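PDB 1T3Q: quinoline 2-oxidoreductase large subunit from Pseudomonas putida, which binds a molybdenum pterin cytosine dinucleotide cofactor and probably carries the site at which quinoline is hydroxylated at carbon 2. Local coordinates for residues S47-F52 and N288-T293; T99-L104 and T109-E114. All blocks are in the same frame, centred on the assembly; numbering follows the deposited sequence.

Interaction 1: S47-F52 and N288-T293; sequences SLRSPF and NFLGAT
At the end of strand 43-49, facing helix 285-291, Arg49 stretches across to Leu290 and Gly291. With CG turned away from the carbonyl carbon (chi1 -58°), its chain reaches out straight to NE, which carries the guanidinium to the helix. On the way its methylene CD passes Leu290 CD1 at 4.2 Å, the two side chains crossing obliquely. Farther out, Arg49 NH1 stands 4.0 Å from Gly291 CA, which approaches the guanidinium at a slant. Glycine leaves room here: a CB on Gly291 would come within 2.6 Å of Arg49 NH1. One water lies at the guanidinium edge, in its plane, and accepts from Arg49 NH1 at 2.9 Å; it is also 3.2 Å from Gly291 O. Strand 43-49 is part of the a/b hammerhead domain and the helix part of the molybdopterin cofactor-binding region; the strand runs parallel to 279-282 in one mixed sheet, and 279-282 leads into helix 285-291. Glu287, a turn earlier in that helix, forms a salt bridge with Arg49 NH2, while Gly113 O takes a hydrogen bond from NH1. Just past the strand, Ser50 OG donates to Phe52 O at 2.7 Å, in the carbonyl plane and on a lone pair, and pairs also with Thr109 OG1.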
loop_
_atom_site.group_PDB
_atom_site.type_symbol
_atom_site.label_atom_id
_atom_site.label_comp_id
_atom_site.label_asym_id
_atom_site.label_seq_id
_atom_site.Cartn_x
_atom_site.Cartn_y
_atom_site.Cartn_z
ATOM N N SER B 47 7.005 -25.195 -5.776
ATOM C CA SER B 47 6.177 -26.375 -5.977
ATOM C C SER B 47 6.901 -27.613 -6.486
ATOM O O SER B 47 7.877 -27.524 -7.236
ATOM C CB SER B 47 5.046 -26.048 -6.961
ATOM O OG SER B 47 4.251 -24.971 -6.496
ATOM N N LEU B 48 6.420 -28.771 -6.052
ATOM C CA LEU B 48 6.943 -30.045 -6.523
ATOM C C LEU B 48 5.809 -30.513 -7.426
ATOM O O LEU B 48 4.646 -30.522 -7.013
ATOM C CB LEU B 48 7.136 -31.042 -5.378
ATOM C CG LEU B 48 7.488 -32.460 -5.849
ATOM C CD1 LEU B 48 8.779 -32.434 -6.667
ATOM C CD2 LEU B 48 7.637 -33.388 -4.645
ATOM N N ARG B 49 6.140 -30.890 -8.654
ATOM C CA ARG B 49 5.130 -31.314 -9.610
ATOM C C ARG B 49 5.241 -32.773 -10.017
ATOM O O ARG B 49 6.275 -33.415 -9.825
ATOM C CB ARG B 49 5.213 -30.430 -10.851
ATOM C CG ARG B 49 5.024 -28.963 -10.530
ATOM C CD ARG B 49 5.420 -28.056 -11.676
ATOM N NE ARG B 49 5.265 -26.661 -11.266
ATOM C CZ ARG B 49 4.126 -25.982 -11.331
ATOM N NH1 ARG B 49 3.030 -26.560 -11.806
ATOM N NH2 ARG B 49 4.078 -24.730 -10.895
ATOM N N SER B 50 4.155 -33.280 -10.587
ATOM C CA SER B 50 4.089 -34.651 -11.051
ATOM C C SER B 50 4.982 -34.857 -12.268
ATOM O O SER B 50 4.994 -34.043 -13.196
ATOM C CB SER B 50 2.642 -35.011 -11.413
ATOM O OG SER B 50 2.583 -36.238 -12.119
ATOM N N PRO B 51 5.767 -35.942 -12.266
ATOM C CA PRO B 51 6.656 -36.237 -13.391
ATOM C C PRO B 51 5.969 -37.216 -14.341
ATOM O O PRO B 51 6.547 -37.646 -15.342
ATOM C CB PRO B 51 7.872 -36.842 -12.702
ATOM C CG PRO B 51 7.232 -37.645 -11.610
ATOM C CD PRO B 51 6.145 -36.732 -11.076
ATOM N N PHE B 52 4.725 -37.559 -14.018
ATOM C CA PHE B 52 3.949 -38.498 -14.823
ATOM C C PHE B 52 2.627 -37.916 -15.299
ATOM O O PHE B 52 1.995 -37.125 -14.599
ATOM C CB PHE B 52 3.667 -39.777 -14.026
ATOM C CG PHE B 52 4.904 -40.498 -13.581
ATOM C CD1 PHE B 52 5.292 -40.482 -12.246
ATOM C CD2 PHE B 52 5.694 -41.182 -14.502
ATOM C CE1 PHE B 52 6.454 -41.138 -11.831
ATOM C CE2 PHE B 52 6.856 -41.841 -14.099
ATOM C CZ PHE B 52 7.236 -41.819 -12.761
ATOM N N ASN B 288 5.356 -21.958 -16.255
ATOM C CA ASN B 288 4.339 -21.354 -17.114
ATOM C C ASN B 288 3.976 -22.339 -18.223
ATOM O O ASN B 288 2.815 -22.436 -18.620
ATOM C CB ASN B 288 4.830 -20.043 -17.727
ATOM C CG ASN B 288 3.696 -19.222 -18.313
ATOM O OD1 ASN B 288 2.951 -18.545 -17.585
ATOM N ND2 ASN B 288 3.544 -19.288 -19.622
ATOM N N PHE B 289 4.960 -23.074 -18.727
ATOM C CA PHE B 289 4.687 -24.062 -19.763
ATOM C C PHE B 289 4.024 -25.302 -19.159
ATOM O O PHE B 289 3.108 -25.867 -19.743
ATOM C CB PHE B 289 5.974 -24.480 -20.482
ATOM C CG PHE B 289 6.445 -23.486 -21.511
ATOM C CD1 PHE B 289 7.669 -22.846 -21.366
ATOM C CD2 PHE B 289 5.651 -23.178 -22.612
ATOM C CE1 PHE B 289 8.097 -21.903 -22.303
ATOM C CE2 PHE B 289 6.067 -22.238 -23.557
ATOM C CZ PHE B 289 7.292 -21.598 -23.401
ATOM N N LEU B 290 4.480 -25.700 -17.977
ATOM C CA LEU B 290 3.955 -26.886 -17.298
ATOM C C LEU B 290 2.582 -26.786 -16.648
ATOM O O LEU B 290 1.735 -27.664 -16.843
ATOM C CB LEU B 290 4.938 -27.344 -16.216
ATOM C CG LEU B 290 6.193 -28.111 -16.621
ATOM C CD1 LEU B 290 7.160 -28.152 -15.446
ATOM C CD2 LEU B 290 5.813 -29.515 -17.068
ATOM N N GLY B 291 2.367 -25.732 -15.866
ATOM C CA GLY B 291 1.119 -25.609 -15.136
ATOM C C GLY B 291 0.139 -24.480 -15.369
ATOM O O GLY B 291 -0.732 -24.262 -14.529
ATOM N N ALA B 292 0.268 -23.744 -16.466
ATOM C CA ALA B 292 -0.691 -22.683 -16.740
ATOM C C ALA B 292 -1.725 -23.397 -17.606
ATOM O O ALA B 292 -2.238 -24.448 -17.220
ATOM C CB ALA B 292 -0.031 -21.546 -17.504
ATOM N N THR B 293 -2.035 -22.840 -18.764
ATOM C CA THR B 293 -2.970 -23.481 -19.683
ATOM C C THR B 293 -2.314 -23.419 -21.055
ATOM O O THR B 293 -1.382 -22.639 -21.261
ATOM C CB THR B 293 -4.327 -22.735 -19.764
ATOM O OG1 THR B 293 -4.094 -21.341 -20.011
ATOM C CG2 THR B 293 -5.114 -22.893 -18.471
HETATM O O HOH W 1 0.565 -25.021 -11.747
#

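Interaction 2: T99-L104 and T109-E114; sequences TIQPLL and TRFVGE. With SO4 (sulfate ion), chain M.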
loop_
_atom_site.group_PDB
_atom_site.type_symbol
_atom_site.label_atom_id
_atom_site.label_comp_id
_atom_site.label_asym_id
_atom_site.label_seq_id
_atom_site.Cartn_x
_atom_site.Cartn_y
_atom_site.Cartn_z
ATOM N N THR B 99 -16.079 -30.506 -13.819
ATOM C CA THR B 99 -14.838 -31.028 -13.274
ATOM C C THR B 99 -14.517 -30.202 -12.046
ATOM O O THR B 99 -14.919 -29.044 -11.938
ATOM C CB THR B 99 -13.643 -30.935 -14.260
ATOM O OG1 THR B 99 -13.440 -29.573 -14.654
ATOM C CG2 THR B 99 -13.886 -31.805 -15.489
ATOM N N ILE B 100 -13.828 -30.822 -11.099
ATOM C CA ILE B 100 -13.409 -30.142 -9.890
ATOM C C ILE B 100 -11.910 -30.388 -9.872
ATOM O O ILE B 100 -11.469 -31.519 -9.693
ATOM C CB ILE B 100 -14.052 -30.765 -8.630
ATOM C CG1 ILE B 100 -15.575 -30.657 -8.721
ATOM C CG2 ILE B 100 -13.538 -30.058 -7.385
ATOM C CD1 ILE B 100 -16.313 -31.157 -7.482
ATOM N N GLN B 101 -11.125 -29.345 -10.113
ATOM C CA GLN B 101 -9.683 -29.518 -10.120
ATOM C C GLN B 101 -9.123 -29.263 -8.739
ATOM O O GLN B 101 -9.258 -28.166 -8.194
ATOM C CB GLN B 101 -9.018 -28.572 -11.126
ATOM C CG GLN B 101 -7.497 -28.642 -11.087
ATOM C CD GLN B 101 -6.826 -27.744 -12.112
ATOM O OE1 GLN B 101 -7.488 -26.985 -12.825
ATOM N NE2 GLN B 101 -5.502 -27.823 -12.185
ATOM N N PRO B 102 -8.484 -30.280 -8.144
ATOM C CA PRO B 102 -7.925 -30.073 -6.813
ATOM C C PRO B 102 -6.733 -29.122 -6.925
ATOM O O PRO B 102 -6.018 -29.133 -7.930
ATOM C CB PRO B 102 -7.528 -31.480 -6.391
ATOM C CG PRO B 102 -7.070 -32.092 -7.686
ATOM C CD PRO B 102 -8.135 -31.613 -8.673
ATOM N N LEU B 103 -6.536 -28.285 -5.913
ATOM C CA LEU B 103 -5.423 -27.342 -5.937
ATOM C C LEU B 103 -4.116 -28.128 -6.009
ATOM O O LEU B 103 -3.186 -27.749 -6.728
ATOM C CB LEU B 103 -5.469 -26.441 -4.701
ATOM C CG LEU B 103 -6.811 -25.718 -4.507
ATOM C CD1 LEU B 103 -6.692 -24.704 -3.381
ATOM C CD2 LEU B 103 -7.233 -25.021 -5.806
ATOM N N LEU B 104 -4.061 -29.230 -5.266
ATOM C CA LEU B 104 -2.903 -30.113 -5.262
ATOM C C LEU B 104 -3.418 -31.518 -5.511
ATOM O O LEU B 104 -4.454 -31.899 -4.969
ATOM C CB LEU B 104 -2.188 -30.087 -3.911
ATOM C CG LEU B 104 -0.876 -29.310 -3.815
ATOM C CD1 LEU B 104 -1.140 -27.836 -4.058
ATOM C CD2 LEU B 104 -0.267 -29.525 -2.437
ATOM N N THR B 109 -2.353 -38.098 -9.772
ATOM C CA THR B 109 -1.995 -36.923 -10.563
ATOM C C THR B 109 -2.542 -37.174 -11.960
ATOM O O THR B 109 -2.551 -38.314 -12.427
ATOM C CB THR B 109 -0.461 -36.693 -10.617
ATOM O OG1 THR B 109 0.190 -37.805 -11.247
ATOM C CG2 THR B 109 0.089 -36.528 -9.209
ATOM N N ARG B 110 -2.997 -36.121 -12.633
ATOM C CA ARG B 110 -3.586 -36.298 -13.951
ATOM C C ARG B 110 -2.898 -35.614 -15.127
ATOM O O ARG B 110 -3.464 -35.523 -16.212
ATOM C CB ARG B 110 -5.056 -35.908 -13.888
ATOM C CG ARG B 110 -5.814 -36.657 -12.786
ATOM C CD ARG B 110 -7.307 -36.466 -12.920
ATOM N NE ARG B 110 -8.070 -37.233 -11.939
ATOM C CZ ARG B 110 -8.393 -36.801 -10.724
ATOM N NH1 ARG B 110 -9.098 -37.580 -9.912
ATOM N NH2 ARG B 110 -8.024 -35.593 -10.319
ATOM N N PHE B 111 -1.681 -35.134 -14.909
ATOM C CA PHE B 111 -0.895 -34.533 -15.980
ATOM C C PHE B 111 0.477 -34.117 -15.475
ATOM O O PHE B 111 0.638 -33.746 -14.313
ATOM C CB PHE B 111 -1.645 -33.356 -16.644
ATOM C CG PHE B 111 -1.726 -32.104 -15.811
ATOM C CD1 PHE B 111 -0.701 -31.157 -15.851
ATOM C CD2 PHE B 111 -2.841 -31.845 -15.025
ATOM C CE1 PHE B 111 -0.791 -29.975 -15.123
ATOM C CE2 PHE B 111 -2.941 -30.660 -14.286
ATOM C CZ PHE B 111 -1.915 -29.723 -14.336
ATOM N N VAL B 112 1.477 -34.237 -16.340
ATOM C CA VAL B 112 2.831 -33.855 -15.981
ATOM C C VAL B 112 2.801 -32.369 -15.685
ATOM O O VAL B 112 2.371 -31.574 -16.524
ATOM C CB VAL B 112 3.815 -34.123 -17.135
ATOM C CG1 VAL B 112 5.197 -33.590 -16.780
ATOM C CG2 VAL B 112 3.883 -35.616 -17.415
ATOM N N GLY B 113 3.239 -32.000 -14.487
ATOM C CA GLY B 113 3.247 -30.603 -14.100
ATOM C C GLY B 113 2.242 -30.263 -13.017
ATOM O O GLY B 113 2.313 -29.182 -12.430
ATOM N N GLU B 114 1.298 -31.166 -12.743
ATOM C CA GLU B 114 0.311 -30.892 -11.702
ATOM C C GLU B 114 1.049 -30.803 -10.374
ATOM O O GLU B 114 1.991 -31.546 -10.136
ATOM C CB GLU B 114 -0.744 -32.003 -11.640
ATOM C CG GLU B 114 -1.934 -31.666 -10.757
ATOM C CD GLU B 114 -3.070 -32.670 -10.898
ATOM O OE1 GLU B 114 -4.238 -32.278 -10.670
ATOM O OE2 GLU B 114 -2.797 -33.847 -11.233
HETATM S S SO4 M . -9.556 -35.860 -6.656
HETATM O O1 SO4 M . -10.038 -37.146 -7.197
HETATM O O2 SO4 M . -8.402 -36.098 -5.768
HETATM O O3 SO4 M . -9.153 -34.975 -7.769
HETATM O O4 SO4 M . -10.633 -35.217 -5.882
HETATM O O HOH W 2 -4.480 -29.722 -10.115
#
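Pro102 and Glu114 cross at about a right angle, Glu114 OE1 lying 4.1 Å from Pro102 CG. Arg110 comes to the same proline edge-on: its NH2 is 4.3 Å from Pro102 CD, which sits near the guanidinium plane. That edge also holds a sulfate, probably from the crystallisation liquor, whose sulfur is in the same plane; Arg110 NH1 gives a bond to O1 at 2.9 Å and NH2 one to O3 at 2.9 Å, two nearly straight bonds that hold the anion beside the proline ring, with O3 against Pro102. Asp159 forms a salt bridge with NH1, and Tyr326 OH is hydrogen-bonded to both Arg110 NH2 and Glu114 OE1. A leucine in place of Arg110 would probably leave Asp159 without this ionic mate and strip the sulfate of its two straight bonds. The 109-114 segment, in the hammerhead domain, enters strand 115-121 through a type II beta turn from Phe111 to Glu114, closed by Glu114 N to Phe111 O, with Gly113 at the positive phi (111°) of its third position. With CG anti to the backbone N (chi1 -170°), the Glu114 side chain, extended beyond CG, reaches back to Arg110, where OE2 accepts a hydrogen bond from Arg110 N at 2.7 Å, nearly in line with its C-O bond. On the way Glu114 CB rests 3.6 Å above the plane of the Phe111 ring, toward the rim, while Gln101 NE2 meets the ring edge, 4.4 Å from Phe111 CE2. A water donates to Glu114 OE1 at 2.6 Å and to Pro102 O and accepts from Gln101 NE2, tying the carboxylate to the 99-104 segment through a bridge in this buried contact.

How the interactions relate
The centres of the two interactions lie about 9 Å apart, on the same side of the chain's centre. Along the chain, interaction 2 is nested within the loop that interaction 1 closes: 47-52 comes first, then 99-104 and 109-114, and 288-293 last. They meet where 109-114 runs alongside 47-52: Ser50 N is 2.8 Å from Glu114 O, a probable backbone hydrogen bond that extends the antiparallel pairing of strands 43-49 and 115-121. Arg49 is the shared residue, its side chain bonding separately to the beta turn of interaction 2 while reaching helix 285-291, and so linking the hammerhead part of the chain to the cofactor-binding part.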